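CELL WALL surface anchor family protein (Streptococcus pneumoniae, PDB 2WW8) serves as a pilus adhesin of the pneumococcal surface, probably recognising host cells through an integrin-like domain at the far end of an elongated chain. Local coordinates at residues Q116-V121 with T128-Q133; T55-A60 with K731-G736; Y321-L324 with N329-V332. One frame throughout, in Å; residues are numbered along the deposited sequence.

Contact 1 lies within the first prealbumin-like domain and contact 2 at its border, where 55-60 meets the linker 731-736; their centres are about 23 Å apart. Contact 3 lies on the other side of the chain's centre, about 77 Å from the centre of contact 1. Contact 1 pairs neighbouring strands: backbone hydrogen bonds run between them, with W117 and two valines buried. Contact 2 is a surface contact between segments 671 residues apart in sequence, made by one backbone bond and one salt bridge. Contact 3, partly buried, sets the 321-324 segment against a helix, mainly through side chains, a buried tyrosine and an exposed lysine meeting one aspartate.

Contact 1: residues Q116-V121 with T128-Q133; sequences QWTVEV and TVQGEQ
The indole of W117 meets the carboxylate of E132 at its edge, in the ring plane, with NE1 3.8 Å from E132 CD; the two planes stand 90° apart. V129 CG1 comes obliquely to W117, 4.1 Å from its CB. W117 and V129 belong to the antiparallel hairpin of strands 116-121 and 127-129 in a prealbumin-like domain, and E132 follows it in the loop; the second strand lies at the margin of a five-stranded sheet. Strand 97-105 flanks the hairpin on its inner side, and I727 and I729 of strand 724-730 pack on V129 and W117 respectively. V119 and V129 form a non-hydrogen-bonded pair, with their CG2 methyls 4.3 Å apart on the buried face. On the other face E120 and T128 are a hydrogen-bonded pair, bonded almost straight through T128 N to E120 O (2.9 Å, 174°), while the return bond from E120 N is weak. Q130 N continues the ladder to T118 O at 2.8 Å. E120 CG stands between its backbone N and carbonyl carbon (chi1 51°), which brings the carboxylate alongside T128 and gives a weak bond from OG1 to OE2. Although buried, W117 NE1 has no hydrogen-bond partner in the model; E132 OE2 stays 3.8 Å from it.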
loop_
_atom_site.group_PDB
_atom_site.type_symbol
_atom_site.label_atom_id
_atom_site.label_comp_id
_atom_site.label_asym_id
_atom_site.label_seq_id
_atom_site.Cartn_x
_atom_site.Cartn_y
_atom_site.Cartn_z
ATOM N N GLN A 116 -28.081 50.511 3.099
ATOM C CA GLN A 116 -26.747 50.293 3.633
ATOM C C GLN A 116 -26.644 48.846 4.118
ATOM O O GLN A 116 -27.480 48.383 4.895
ATOM C CB GLN A 116 -26.529 51.232 4.814
ATOM C CG GLN A 116 -26.250 52.680 4.474
ATOM C CD GLN A 116 -25.642 53.402 5.665
ATOM O OE1 GLN A 116 -26.221 53.416 6.753
ATOM N NE2 GLN A 116 -24.463 53.985 5.475
ATOM N N TRP A 117 -25.622 48.121 3.681
ATOM C CA TRP A 117 -25.477 46.713 4.086
ATOM C C TRP A 117 -24.439 46.498 5.177
ATOM O O TRP A 117 -23.392 47.135 5.179
ATOM C CB TRP A 117 -25.079 45.840 2.900
ATOM C CG TRP A 117 -26.062 45.850 1.787
ATOM C CD1 TRP A 117 -27.076 44.957 1.573
ATOM C CD2 TRP A 117 -26.123 46.800 0.716
ATOM N NE1 TRP A 117 -27.764 45.299 0.430
ATOM C CE2 TRP A 117 -27.202 46.425 -0.112
ATOM C CE3 TRP A 117 -25.369 47.931 0.379
ATOM C CZ2 TRP A 117 -27.549 47.145 -1.260
ATOM C CZ3 TRP A 117 -25.714 48.648 -0.764
ATOM C CH2 TRP A 117 -26.795 48.252 -1.569
ATOM N N THR A 118 -24.732 45.582 6.092
ATOM C CA THR A 118 -23.755 45.149 7.091
ATOM C C THR A 118 -22.964 43.916 6.625
ATOM O O THR A 118 -23.516 42.947 6.103
ATOM C CB THR A 118 -24.451 44.918 8.451
ATOM O OG1 THR A 118 -25.082 46.140 8.842
ATOM C CG2 THR A 118 -23.480 44.461 9.557
ATOM N N VAL A 119 -21.653 43.980 6.805
ATOM C CA VAL A 119 -20.742 42.932 6.354
ATOM C C VAL A 119 -19.822 42.519 7.512
ATOM O O VAL A 119 -18.875 43.243 7.859
ATOM C CB VAL A 119 -19.906 43.367 5.109
ATOM C CG1 VAL A 119 -18.841 42.319 4.741
ATOM C CG2 VAL A 119 -20.799 43.683 3.918
ATOM N N GLU A 120 -20.121 41.363 8.109
ATOM C CA GLU A 120 -19.250 40.734 9.108
ATOM C C GLU A 120 -18.247 39.736 8.494
ATOM O O GLU A 120 -18.622 38.851 7.708
ATOM C CB GLU A 120 -20.054 40.121 10.263
ATOM C CG GLU A 120 -21.193 39.191 9.842
ATOM C CD GLU A 120 -21.333 37.982 10.768
ATOM O OE1 GLU A 120 -21.065 38.157 11.980
ATOM O OE2 GLU A 120 -21.697 36.869 10.301
ATOM N N VAL A 121 -16.973 39.934 8.826
ATOM C CA VAL A 121 -15.901 38.976 8.534
ATOM C C VAL A 121 -15.422 38.332 9.847
ATOM O O VAL A 121 -14.932 39.024 10.756
ATOM C CB VAL A 121 -14.736 39.576 7.708
ATOM C CG1 VAL A 121 -13.708 38.511 7.371
ATOM C CG2 VAL A 121 -15.250 40.164 6.413
ATOM N N THR A 128 -20.034 37.360 5.671
ATOM C CA THR A 128 -21.498 37.336 5.626
ATOM C C THR A 128 -22.086 38.735 5.389
ATOM O O THR A 128 -21.655 39.709 6.014
ATOM C CB THR A 128 -22.047 36.747 6.947
ATOM O OG1 THR A 128 -21.359 35.522 7.229
ATOM C CG2 THR A 128 -23.550 36.503 6.897
ATOM N N VAL A 129 -23.064 38.845 4.496
ATOM C CA VAL A 129 -23.776 40.113 4.338
ATOM C C VAL A 129 -25.091 40.004 5.112
ATOM O O VAL A 129 -25.965 39.268 4.669
ATOM C CB VAL A 129 -24.010 40.424 2.845
ATOM C CG1 VAL A 129 -24.653 41.801 2.666
ATOM C CG2 VAL A 129 -22.689 40.341 2.077
ATOM N N GLN A 130 -25.225 40.697 6.249
ATOM C CA GLN A 130 -26.289 40.408 7.231
ATOM C C GLN A 130 -27.708 40.587 6.693
ATOM O O GLN A 130 -27.973 41.535 5.955
ATOM C CB GLN A 130 -26.097 41.202 8.537
ATOM C CG GLN A 130 -24.954 40.703 9.443
ATOM C CD GLN A 130 -25.238 39.335 10.088
ATOM O OE1 GLN A 130 -24.919 38.273 9.528
ATOM N NE2 GLN A 130 -25.840 39.361 11.277
ATOM N N GLY A 131 -28.602 39.666 7.045
ATOM C CA GLY A 131 -29.978 39.657 6.546
ATOM C C GLY A 131 -30.134 39.964 5.063
ATOM O O GLY A 131 -30.955 40.790 4.670
ATOM N N GLU A 132 -29.349 39.301 4.221
ATOM C CA GLU A 132 -29.451 39.509 2.780
ATOM C C GLU A 132 -29.294 38.229 1.950
ATOM O O GLU A 132 -28.392 37.426 2.190
ATOM C CB GLU A 132 -28.441 40.569 2.329
ATOM C CG GLU A 132 -28.751 41.211 0.982
ATOM C CD GLU A 132 -29.901 42.208 1.046
ATOM O OE1 GLU A 132 -30.272 42.625 2.167
ATOM O OE2 GLU A 132 -30.419 42.580 -0.033
ATOM N N GLN A 133 -30.175 38.047 0.969
ATOM C CA GLN A 133 -30.008 36.978 -0.009
ATOM C C GLN A 133 -28.862 37.257 -0.988
ATOM O O GLN A 133 -28.759 38.358 -1.534
ATOM C CB GLN A 133 -31.297 36.772 -0.801
ATOM C CG GLN A 133 -31.053 36.423 -2.269
ATOM C CD GLN A 133 -32.269 35.787 -2.888
ATOM O OE1 GLN A 133 -33.171 36.483 -3.380
ATOM N NE2 GLN A 133 -32.315 34.451 -2.846
#

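Contact 2: residues T55-A60 with K731-G736; sequences TGEGGA and KEKKLG
Where strands 48-55 and 724-730 of the prealbumin-like domain run parallel, their pairing ends at T55 and K731, just as the first strand runs into a glycine-rich turn and the second into the linker to the next domain. K731 N donates to T55 O over 2.9 Å, nearly straight at 168°, continuing the ladder that T55 also forms with I729. The same carbonyl oxygen lies 3.5 Å from K731 CB, while the rest of the lysine side chain leads away. Beyond this bond the backbones part, and a salt bridge joins side chains instead: K733 NZ meets E57 OE1 at 2.9 Å, with E57 OE2 a little farther from the ammonium at 3.3 Å. The hydrogen bond within this ion pair is weak. E57 reaches it by a bend at chi2 (61°), and K733 crosses it obliquely from the 731-736 segment. The turn itself is closed by G56 N bonding to A60 O at 3.0 Å, while E57 N is held by the hydroxyl of Y110. At the surface, K731 packs beside L62, Y110 and S113, and E732 and K734 make backbone bonds to K111 and G109. The linker thus runs along the loop between strands 97-105 and 116-121 before G736 begins strand 736-744 and pairs with L794 of strand 788-794.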
loop_
_atom_site.group_PDB
_atom_site.type_symbol
_atom_site.label_atom_id
_atom_site.label_comp_id
_atom_site.label_asym_id
_atom_site.label_seq_id
_atom_site.Cartn_x
_atom_site.Cartn_y
_atom_site.Cartn_z
ATOM N N THR A 55 -27.549 45.061 -11.855
ATOM C CA THR A 55 -28.309 44.925 -13.105
ATOM C C THR A 55 -29.368 46.033 -13.320
ATOM O O THR A 55 -29.757 46.740 -12.384
ATOM C CB THR A 55 -28.973 43.532 -13.253
ATOM O OG1 THR A 55 -29.969 43.364 -12.228
ATOM C CG2 THR A 55 -27.918 42.413 -13.237
ATOM N N GLY A 56 -29.839 46.172 -14.557
ATOM C CA GLY A 56 -30.845 47.171 -14.908
ATOM C C GLY A 56 -31.756 46.632 -15.995
ATOM O O GLY A 56 -32.367 45.579 -15.800
ATOM N N GLU A 57 -31.822 47.358 -17.116
ATOM C CA GLU A 57 -32.630 47.068 -18.315
ATOM C C GLU A 57 -33.056 45.612 -18.527
ATOM O O GLU A 57 -32.358 44.859 -19.219
ATOM C CB GLU A 57 -31.916 47.581 -19.578
ATOM C CG GLU A 57 -32.834 48.173 -20.667
ATOM C CD GLU A 57 -33.638 49.399 -20.212
ATOM O OE1 GLU A 57 -33.606 49.741 -19.006
ATOM O OE2 GLU A 57 -34.318 50.035 -21.053
ATOM N N GLY A 58 -34.200 45.235 -17.946
ATOM C CA GLY A 58 -34.624 43.831 -17.884
ATOM C C GLY A 58 -33.691 43.051 -16.968
ATOM O O GLY A 58 -34.086 42.615 -15.878
ATOM N N GLY A 59 -32.441 42.894 -17.405
ATOM C CA GLY A 59 -31.399 42.390 -16.519
ATOM C C GLY A 59 -29.969 42.459 -17.022
ATOM O O GLY A 59 -29.136 41.666 -16.576
ATOM N N ALA A 60 -29.668 43.382 -17.935
ATOM C CA ALA A 60 -28.285 43.578 -18.387
ATOM C C ALA A 60 -27.366 44.120 -17.288
ATOM O O ALA A 60 -27.808 44.786 -16.349
ATOM C CB ALA A 60 -28.230 44.463 -19.630
ATOM N N LYS A 731 -31.227 47.674 -10.069
ATOM C CA LYS A 731 -31.291 49.128 -9.964
ATOM C C LYS A 731 -32.527 49.672 -10.710
ATOM O O LYS A 731 -32.958 49.067 -11.706
ATOM C CB LYS A 731 -29.951 49.693 -10.452
ATOM C CG LYS A 731 -28.811 49.639 -9.436
ATOM C CD LYS A 731 -28.291 51.049 -9.055
ATOM C CE LYS A 731 -28.910 51.691 -7.801
ATOM N NZ LYS A 731 -28.917 50.917 -6.506
ATOM N N GLU A 732 -33.114 50.773 -10.223
ATOM C CA GLU A 732 -34.239 51.434 -10.925
ATOM C C GLU A 732 -33.729 52.581 -11.804
ATOM O O GLU A 732 -33.057 53.497 -11.319
ATOM C CB GLU A 732 -35.337 51.999 -9.993
ATOM C CG GLU A 732 -35.680 51.218 -8.715
ATOM C CD GLU A 732 -36.685 50.078 -8.921
ATOM O OE1 GLU A 732 -37.794 50.335 -9.448
ATOM O OE2 GLU A 732 -36.377 48.917 -8.535
ATOM N N LYS A 733 -34.046 52.524 -13.094
ATOM C CA LYS A 733 -33.822 53.672 -13.972
ATOM C C LYS A 733 -34.332 54.953 -13.294
ATOM O O LYS A 733 -35.453 54.990 -12.780
ATOM C CB LYS A 733 -34.547 53.463 -15.299
ATOM C CG LYS A 733 -33.917 54.160 -16.489
ATOM C CD LYS A 733 -33.056 53.205 -17.299
ATOM C CE LYS A 733 -33.054 53.620 -18.759
ATOM N NZ LYS A 733 -32.648 52.465 -19.594
ATOM N N LYS A 734 -33.504 55.994 -13.250
ATOM C CA LYS A 734 -33.981 57.281 -12.727
ATOM C C LYS A 734 -34.713 58.110 -13.769
ATOM O O LYS A 734 -34.370 58.129 -14.955
ATOM C CB LYS A 734 -32.916 58.094 -11.982
ATOM C CG LYS A 734 -31.628 58.406 -12.729
ATOM C CD LYS A 734 -31.508 59.886 -13.072
ATOM C CE LYS A 734 -31.135 60.756 -11.884
ATOM N NZ LYS A 734 -32.141 60.589 -10.804
ATOM N N LEU A 735 -35.758 58.776 -13.298
ATOM C CA LEU A 735 -36.520 59.635 -14.191
ATOM C C LEU A 735 -36.364 61.123 -13.840
ATOM O O LEU A 735 -36.083 61.506 -12.701
ATOM C CB LEU A 735 -37.986 59.169 -14.279
ATOM C CG LEU A 735 -38.198 57.732 -14.789
ATOM C CD1 LEU A 735 -39.588 57.243 -14.411
ATOM C CD2 LEU A 735 -37.910 57.516 -16.291
ATOM N N GLY A 736 -36.550 61.975 -14.841
ATOM C CA GLY A 736 -36.406 63.408 -14.637
ATOM C C GLY A 736 -37.530 64.090 -13.878
ATOM O O GLY A 736 -38.691 63.648 -13.884
#

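Contact 3: residues Y321-L324 with N329-V332; sequences YLKL and NDIV
D330 receives two side chains from the 321-324 segment, the ring of Y321 and the ammonium of K323. K323 NZ forms a salt bridge with D330 OD2 at 3.2 Å, reaching this oxygen on its syn side but 35° out of the carboxylate plane. Y321 OH also lies close, 3.2 Å from D330 CG, yet its angle to OD2 is too poor for a hydrogen bond. The phenol and carboxylate planes are 49° apart, and the backbone O of D330 sits over one face of the ring, 4.1 Å from CE2. With CG anti to the backbone N (chi1 -165°), Y321 extends its ring toward the helix. The chain turns a corner at K323, and these contacts bridge that corner to helix 328-337, within a domain whose parallel sheet and flanking helices resemble the inserted domain of integrins. T325 OG1 hydrogen-bonds D330 OD2, giving this oxygen a second polar partner beside the lysine. Three residues earlier, just ahead of the helix, D327 offers OD1 to the backbone N of D330. Farther out, Y321 pairs by backbone with L272 of strand 269-275 and its ring touches E333 and L334, while Q373 of helix 359-373 bonds L322 O and L324 N.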
loop_
_atom_site.group_PDB
_atom_site.type_symbol
_atom_site.label_atom_id
_atom_site.label_comp_id
_atom_site.label_asym_id
_atom_site.label_seq_id
_atom_site.Cartn_x
_atom_site.Cartn_y
_atom_site.Cartn_z
ATOM N N TYR A 321 24.354 -25.059 -1.270
ATOM C CA TYR A 321 24.951 -23.774 -1.018
ATOM C C TYR A 321 25.932 -23.955 0.116
ATOM O O TYR A 321 25.579 -23.874 1.311
ATOM C CB TYR A 321 23.859 -22.730 -0.758
ATOM C CG TYR A 321 24.454 -21.351 -0.869
ATOM C CD1 TYR A 321 25.160 -20.787 0.211
ATOM C CD2 TYR A 321 24.324 -20.609 -2.041
ATOM C CE1 TYR A 321 25.705 -19.518 0.141
ATOM C CE2 TYR A 321 24.877 -19.321 -2.144
ATOM C CZ TYR A 321 25.557 -18.821 -1.050
ATOM O OH TYR A 321 26.120 -17.589 -1.168
ATOM N N LEU A 322 27.173 -24.238 -0.264
ATOM C CA LEU A 322 28.099 -24.893 0.663
ATOM C C LEU A 322 28.873 -23.869 1.514
ATOM O O LEU A 322 29.995 -24.161 1.928
ATOM C CB LEU A 322 29.130 -25.730 -0.093
ATOM C CG LEU A 322 28.478 -26.910 -0.800
ATOM C CD1 LEU A 322 29.415 -27.686 -1.760
ATOM C CD2 LEU A 322 27.666 -27.811 0.122
ATOM N N LYS A 323 28.287 -22.693 1.740
ATOM C CA LYS A 323 28.877 -21.622 2.531
ATOM C C LYS A 323 27.846 -21.081 3.547
ATOM O O LYS A 323 26.683 -20.726 3.176
ATOM C CB LYS A 323 29.323 -20.547 1.556
ATOM C CG LYS A 323 30.278 -19.509 2.127
ATOM C CD LYS A 323 30.465 -18.309 1.185
ATOM C CE LYS A 323 29.576 -17.139 1.579
ATOM N NZ LYS A 323 29.399 -16.219 0.423
ATOM N N LEU A 324 28.226 -21.105 4.839
ATOM C CA LEU A 324 27.420 -20.499 5.923
ATOM C C LEU A 324 27.309 -19.021 5.599
ATOM O O LEU A 324 28.341 -18.360 5.367
ATOM C CB LEU A 324 28.129 -20.633 7.280
ATOM C CG LEU A 324 27.926 -22.014 7.910
ATOM C CD1 LEU A 324 28.758 -22.034 9.178
ATOM C CD2 LEU A 324 26.454 -22.250 8.153
ATOM N N ASN A 329 21.195 -11.286 0.005
ATOM C CA ASN A 329 21.247 -11.687 -1.394
ATOM C C ASN A 329 21.664 -13.143 -1.567
ATOM O O ASN A 329 21.127 -13.891 -2.398
ATOM C CB ASN A 329 22.209 -10.769 -2.164
ATOM C CG ASN A 329 21.622 -9.386 -2.475
ATOM O OD1 ASN A 329 22.270 -8.382 -2.196
ATOM N ND2 ASN A 329 20.406 -9.320 -3.040
ATOM N N ASP A 330 22.640 -13.558 -0.771
ATOM C CA ASP A 330 23.095 -14.944 -0.730
ATOM C C ASP A 330 21.955 -15.856 -0.287
ATOM O O ASP A 330 21.847 -16.957 -0.817
ATOM C CB ASP A 330 24.211 -15.160 0.311
ATOM C CG ASP A 330 25.609 -14.633 -0.104
ATOM O OD1 ASP A 330 25.754 -14.025 -1.207
ATOM O OD2 ASP A 330 26.556 -14.878 0.722
ATOM N N ILE A 331 21.182 -15.426 0.708
ATOM C CA ILE A 331 20.061 -16.229 1.218
ATOM C C ILE A 331 19.011 -16.435 0.126
ATOM O O ILE A 331 18.505 -17.552 -0.032
ATOM C CB ILE A 331 19.413 -15.594 2.467
ATOM C CG1 ILE A 331 20.398 -15.703 3.668
ATOM C CG2 ILE A 331 18.068 -16.289 2.753
ATOM C CD1 ILE A 331 20.152 -14.705 4.722
ATOM N N VAL A 332 18.707 -15.374 -0.630
ATOM C CA VAL A 332 17.827 -15.483 -1.797
ATOM C C VAL A 332 18.319 -16.552 -2.804
ATOM O O VAL A 332 17.550 -17.320 -3.360
ATOM C CB VAL A 332 17.584 -14.135 -2.513
ATOM C CG1 VAL A 332 16.854 -14.328 -3.909
ATOM C CG2 VAL A 332 16.791 -13.192 -1.597
#